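Local coordinates for MlnE (Bacillus amyloliquefaciens subsp. plantarum, PDB 5D2E), which serves the macrolactin polyketide assembly line, this part being an N-terminal B-type ketoreductase, which binds NADP, at residues A209-F220 and C241-Y251. Numbering follows the deposited sequence.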
loop_
_atom_site.group_PDB
_atom_site.type_symbol
_atom_site.label_atom_id
_atom_site.label_comp_id
_atom_site.label_asym_id
_atom_site.label_seq_id
_atom_site.Cartn_x
_atom_site.Cartn_y
_atom_site.Cartn_z
ATOM N N ALA A 209 9.362 -0.989 -10.871
ATOM C CA ALA A 209 9.349 0.234 -10.056
ATOM C C ALA A 209 10.725 0.438 -9.442
ATOM O O ALA A 209 11.379 -0.532 -9.073
ATOM C CB ALA A 209 8.295 0.191 -8.978
ATOM N N ALA A 210 11.218 1.670 -9.432
ATOM C CA ALA A 210 12.580 1.916 -8.948
ATOM C C ALA A 210 12.586 3.249 -8.145
ATOM O O ALA A 210 12.115 4.272 -8.627
ATOM C CB ALA A 210 13.576 1.940 -10.065
ATOM N N GLU A 211 13.077 3.166 -6.914
ATOM C CA GLU A 211 13.265 4.282 -6.054
ATOM C C GLU A 211 14.686 4.800 -6.308
ATOM O O GLU A 211 15.685 4.018 -6.419
ATOM C CB GLU A 211 13.118 3.865 -4.587
ATOM C CG GLU A 211 13.415 4.979 -3.608
ATOM C CD GLU A 211 13.167 4.607 -2.145
ATOM O OE1 GLU A 211 12.258 3.862 -1.934
ATOM O OE2 GLU A 211 13.801 5.120 -1.226
ATOM N N LEU A 212 14.757 6.083 -6.525
ATOM C CA LEU A 212 16.044 6.752 -6.750
ATOM C C LEU A 212 16.376 7.522 -5.474
ATOM O O LEU A 212 15.935 8.676 -5.287
ATOM C CB LEU A 212 15.983 7.669 -7.986
ATOM C CG LEU A 212 15.471 7.024 -9.280
ATOM C CD1 LEU A 212 15.151 8.065 -10.323
ATOM C CD2 LEU A 212 16.455 6.020 -9.811
ATOM N N LYS A 213 17.131 6.885 -4.584
ATOM C CA LYS A 213 17.401 7.493 -3.279
ATOM C C LYS A 213 18.765 8.182 -3.233
ATOM O O LYS A 213 19.799 7.522 -3.277
ATOM C CB LYS A 213 17.317 6.475 -2.149
ATOM C CG LYS A 213 17.442 7.140 -0.785
ATOM C CD LYS A 213 16.975 6.361 0.402
ATOM C CE LYS A 213 17.633 5.045 0.561
ATOM N NZ LYS A 213 16.893 4.357 1.717
ATOM N N SER A 214 18.739 9.494 -3.164
ATOM C CA SER A 214 19.927 10.276 -2.867
ATOM C C SER A 214 20.347 10.069 -1.412
ATOM O O SER A 214 19.539 10.144 -0.524
ATOM C CB SER A 214 19.598 11.738 -3.027
ATOM O OG SER A 214 19.473 11.917 -4.411
ATOM N N MET A 215 21.625 9.905 -1.188
ATOM C CA MET A 215 22.157 9.827 0.160
ATOM C C MET A 215 22.879 11.151 0.522
ATOM O O MET A 215 23.292 11.906 -0.383
ATOM C CB MET A 215 23.133 8.663 0.210
ATOM C CG MET A 215 22.520 7.297 -0.118
ATOM S SD MET A 215 21.130 6.852 0.872
ATOM C CE MET A 215 21.946 6.211 2.359
ATOM N N PHE A 216 23.128 11.412 1.788
ATOM C CA PHE A 216 23.871 12.634 2.152
ATOM C C PHE A 216 25.272 12.512 1.542
ATOM O O PHE A 216 25.896 11.446 1.537
ATOM C CB PHE A 216 23.980 12.815 3.663
ATOM C CG PHE A 216 22.669 12.959 4.361
ATOM C CD1 PHE A 216 21.690 13.865 3.920
ATOM C CD2 PHE A 216 22.389 12.186 5.498
ATOM C CE1 PHE A 216 20.460 13.955 4.575
ATOM C CE2 PHE A 216 21.188 12.315 6.168
ATOM C CZ PHE A 216 20.220 13.195 5.706
ATOM N N ASP A 217 25.763 13.553 0.916
ATOM C CA ASP A 217 27.048 13.386 0.191
ATOM C C ASP A 217 27.081 12.341 -0.935
ATOM O O ASP A 217 28.153 11.908 -1.339
ATOM C CB ASP A 217 28.166 13.022 1.194
ATOM C CG ASP A 217 28.320 14.078 2.275
ATOM O OD1 ASP A 217 28.310 15.293 1.929
ATOM O OD2 ASP A 217 28.417 13.704 3.465
ATOM N N GLU A 218 25.946 11.923 -1.467
ATOM C CA GLU A 218 26.008 11.005 -2.610
ATOM C C GLU A 218 24.676 11.216 -3.352
ATOM O O GLU A 218 23.778 10.346 -3.290
ATOM C CB GLU A 218 26.245 9.602 -2.074
ATOM C CG GLU A 218 26.539 8.534 -3.085
ATOM C CD GLU A 218 27.546 7.515 -2.594
ATOM O OE1 GLU A 218 27.252 6.613 -1.745
ATOM O OE2 GLU A 218 28.666 7.593 -3.113
ATOM N N PRO A 219 24.521 12.403 -3.986
ATOM C CA PRO A 219 23.289 12.730 -4.716
ATOM C C PRO A 219 23.117 11.893 -5.958
ATOM O O PRO A 219 24.082 11.377 -6.480
ATOM C CB PRO A 219 23.454 14.192 -5.095
ATOM C CG PRO A 219 24.937 14.389 -5.136
ATOM C CD PRO A 219 25.498 13.514 -4.062
ATOM N N PHE A 220 21.852 11.618 -6.307
ATOM C CA PHE A 220 21.526 11.052 -7.607
ATOM C C PHE A 220 21.608 12.129 -8.660
ATOM O O PHE A 220 20.780 12.968 -8.739
ATOM C CB PHE A 220 20.113 10.506 -7.654
ATOM C CG PHE A 220 20.075 9.056 -7.756
ATOM C CD1 PHE A 220 20.182 8.445 -8.989
ATOM C CD2 PHE A 220 19.923 8.286 -6.654
ATOM C CE1 PHE A 220 20.218 7.051 -9.116
ATOM C CE2 PHE A 220 19.954 6.898 -6.773
ATOM C CZ PHE A 220 20.114 6.273 -7.973
ATOM N N CYS A 241 9.142 -6.938 -9.002
ATOM C CA CYS A 241 8.731 -5.552 -9.368
ATOM C C CYS A 241 9.740 -4.444 -8.993
ATOM O O CYS A 241 10.010 -3.600 -9.800
ATOM C CB CYS A 241 7.336 -5.171 -8.785
ATOM S SG CYS A 241 6.614 -3.610 -9.426
ATOM N N PHE A 242 10.256 -4.445 -7.761
ATOM C CA PHE A 242 10.715 -3.247 -7.158
ATOM C C PHE A 242 12.186 -3.329 -6.800
ATOM O O PHE A 242 12.661 -4.342 -6.301
ATOM C CB PHE A 242 9.822 -2.899 -5.916
ATOM C CG PHE A 242 10.333 -1.772 -5.099
ATOM C CD1 PHE A 242 10.205 -0.460 -5.539
ATOM C CD2 PHE A 242 11.012 -2.002 -3.897
ATOM C CE1 PHE A 242 10.757 0.589 -4.805
ATOM C CE2 PHE A 242 11.516 -0.941 -3.147
ATOM C CZ PHE A 242 11.396 0.346 -3.613
ATOM N N THR A 243 12.900 -2.218 -7.012
ATOM C CA THR A 243 14.283 -2.078 -6.541
ATOM C C THR A 243 14.460 -0.703 -5.940
ATOM O O THR A 243 13.970 0.297 -6.504
ATOM C CB THR A 243 15.257 -2.275 -7.695
ATOM O OG1 THR A 243 14.980 -3.493 -8.361
ATOM C CG2 THR A 243 16.681 -2.310 -7.255
ATOM N N CYS A 244 15.206 -0.612 -4.834
ATOM C CA CYS A 244 15.590 0.691 -4.326
ATOM C C CYS A 244 17.059 0.897 -4.658
ATOM O O CYS A 244 17.915 0.067 -4.268
ATOM C CB CYS A 244 15.367 0.772 -2.844
ATOM S SG CYS A 244 15.950 2.358 -2.137
ATOM N N TYR A 245 17.335 1.966 -5.409
ATOM C CA TYR A 245 18.674 2.314 -5.851
ATOM C C TYR A 245 19.232 3.456 -5.074
ATOM O O TYR A 245 18.566 4.464 -4.862
ATOM C CB TYR A 245 18.643 2.734 -7.327
ATOM C CG TYR A 245 18.363 1.603 -8.274
ATOM C CD1 TYR A 245 19.370 0.778 -8.753
ATOM C CD2 TYR A 245 17.060 1.343 -8.688
ATOM C CE1 TYR A 245 19.084 -0.297 -9.598
ATOM C CE2 TYR A 245 16.768 0.280 -9.547
ATOM C CZ TYR A 245 17.781 -0.517 -9.988
ATOM O OH TYR A 245 17.456 -1.505 -10.828
ATOM N N GLU A 246 20.440 3.267 -4.560
ATOM C CA GLU A 246 21.259 4.401 -4.141
ATOM C C GLU A 246 22.264 4.547 -5.265
ATOM O O GLU A 246 22.409 3.641 -6.080
ATOM C CB GLU A 246 21.962 4.078 -2.808
ATOM C CG GLU A 246 21.003 3.998 -1.638
ATOM C CD GLU A 246 21.598 3.481 -0.353
ATOM O OE1 GLU A 246 22.820 3.374 -0.296
ATOM O OE2 GLU A 246 20.818 3.241 0.578
ATOM N N PRO A 247 23.061 5.619 -5.250
ATOM C CA PRO A 247 24.040 5.735 -6.339
ATOM C C PRO A 247 25.082 4.628 -6.435
ATOM O O PRO A 247 25.418 4.217 -7.540
ATOM C CB PRO A 247 24.660 7.094 -6.073
ATOM C CG PRO A 247 23.555 7.848 -5.367
ATOM C CD PRO A 247 23.011 6.830 -4.417
ATOM N N ARG A 248 25.477 4.027 -5.315
ATOM C CA ARG A 248 26.505 2.936 -5.345
ATOM C C ARG A 248 26.040 1.495 -4.997
ATOM O O ARG A 248 26.774 0.542 -5.125
ATOM C CB ARG A 248 27.659 3.353 -4.422
ATOM C CG ARG A 248 28.395 4.577 -4.948
ATOM C CD ARG A 248 29.727 4.794 -4.232
ATOM N NE ARG A 248 30.469 5.680 -5.113
ATOM C CZ ARG A 248 31.471 5.334 -5.936
ATOM N NH1 ARG A 248 31.990 4.111 -5.969
ATOM N NH2 ARG A 248 31.993 6.271 -6.700
ATOM N N HIS A 249 24.806 1.373 -4.548
ATOM C CA HIS A 249 24.239 0.122 -4.034
ATOM C C HIS A 249 22.747 0.077 -4.370
ATOM O O HIS A 249 22.125 1.100 -4.509
ATOM C CB HIS A 249 24.367 0.052 -2.533
ATOM C CG HIS A 249 25.781 0.018 -2.042
ATOM N ND1 HIS A 249 26.479 1.160 -1.698
ATOM C CD2 HIS A 249 26.644 -1.017 -1.905
ATOM C CE1 HIS A 249 27.704 0.810 -1.325
ATOM N NE2 HIS A 249 27.817 -0.502 -1.435
ATOM N N TYR A 250 22.196 -1.125 -4.489
ATOM C CA TYR A 250 20.787 -1.273 -4.629
ATOM C C TYR A 250 20.296 -2.449 -3.800
ATOM O O TYR A 250 21.066 -3.356 -3.425
ATOM C CB TYR A 250 20.367 -1.382 -6.088
ATOM C CG TYR A 250 20.821 -2.633 -6.836
ATOM C CD1 TYR A 250 22.046 -2.663 -7.486
ATOM C CD2 TYR A 250 20.038 -3.778 -6.839
ATOM C CE1 TYR A 250 22.456 -3.801 -8.159
ATOM C CE2 TYR A 250 20.443 -4.931 -7.489
ATOM C CZ TYR A 250 21.660 -4.915 -8.157
ATOM O OH TYR A 250 22.066 -6.034 -8.816
ATOM N N TYR A 251 19.010 -2.433 -3.513
ATOM C CA TYR A 251 18.436 -3.509 -2.730
ATOM C C TYR A 251 17.014 -3.879 -3.153
ATOM O O TYR A 251 16.222 -3.035 -3.649
ATOM C CB TYR A 251 18.607 -3.266 -1.216
ATOM C CG TYR A 251 18.627 -1.849 -0.775
ATOM C CD1 TYR A 251 19.772 -1.065 -0.835
ATOM C CD2 TYR A 251 17.459 -1.259 -0.269
ATOM C CE1 TYR A 251 19.757 0.294 -0.471
ATOM C CE2 TYR A 251 17.410 0.122 0.129
ATOM C CZ TYR A 251 18.559 0.904 0.021
ATOM O OH TYR A 251 18.425 2.241 0.424
HETATM O O HOH W 1 13.132 -2.715 -10.304
#
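The carbonyl oxygen of A209 is gripped from the neighbouring strand by two donors: T243 N gives a hydrogen bond of 3.1 Å to A209 O, and F242 CA adds a CA-H...O contact at 3.4 Å. Water 1 lies within hydrogen-bonding distance of A209 O and of T243 OG1. Further along, E211 N bonds to T243 O and Y245 N to E211 O, a parallel ladder whose local strand axes diverge by just 12°. It ends with K213 N meeting Y245 O at 2.8 Å; the C=O...N angle at Y245 O is 175°. F220 brings its ring edge to that same oxygen, CE2 to Y245 O 3.4 Å. F220 also receives P247 as an off-centre CH-pi contact, with P247 CG 4.3 Å from the ring centroid.

On the sheet face carrying A209, F242 and C244, the extended E211 side chain, its CG anti to the backbone N (chi1 175°), passes alongside C244, whose SG lies 3.6 Å from E211 CD. E211 OE2 takes a hydrogen bond from N179 ND2, and OE1 a weak one from Y177 OH, both on strand 171-180.

Past the ladder, M215 SD leans on the E246 carboxylate, which accepts a hydrogen bond from Y251 OH, 2.6 Å from E246 OE2. The outer end is tied by a salt bridge, E218 OE2 to R248 NE 3.3 Å.

Strand 205-214, helix 222-233 and strand 242-245 form a crossover in the Rossmann-like N-terminal half, consistent with the structural subdomain of modular ketoreductases, away from the NADP site. The helix packs on F220 and Y245, E232 bonding Y245 OH; helix 186-201 touches A209 and F242, and 242-245 turns back antiparallel into 249-257.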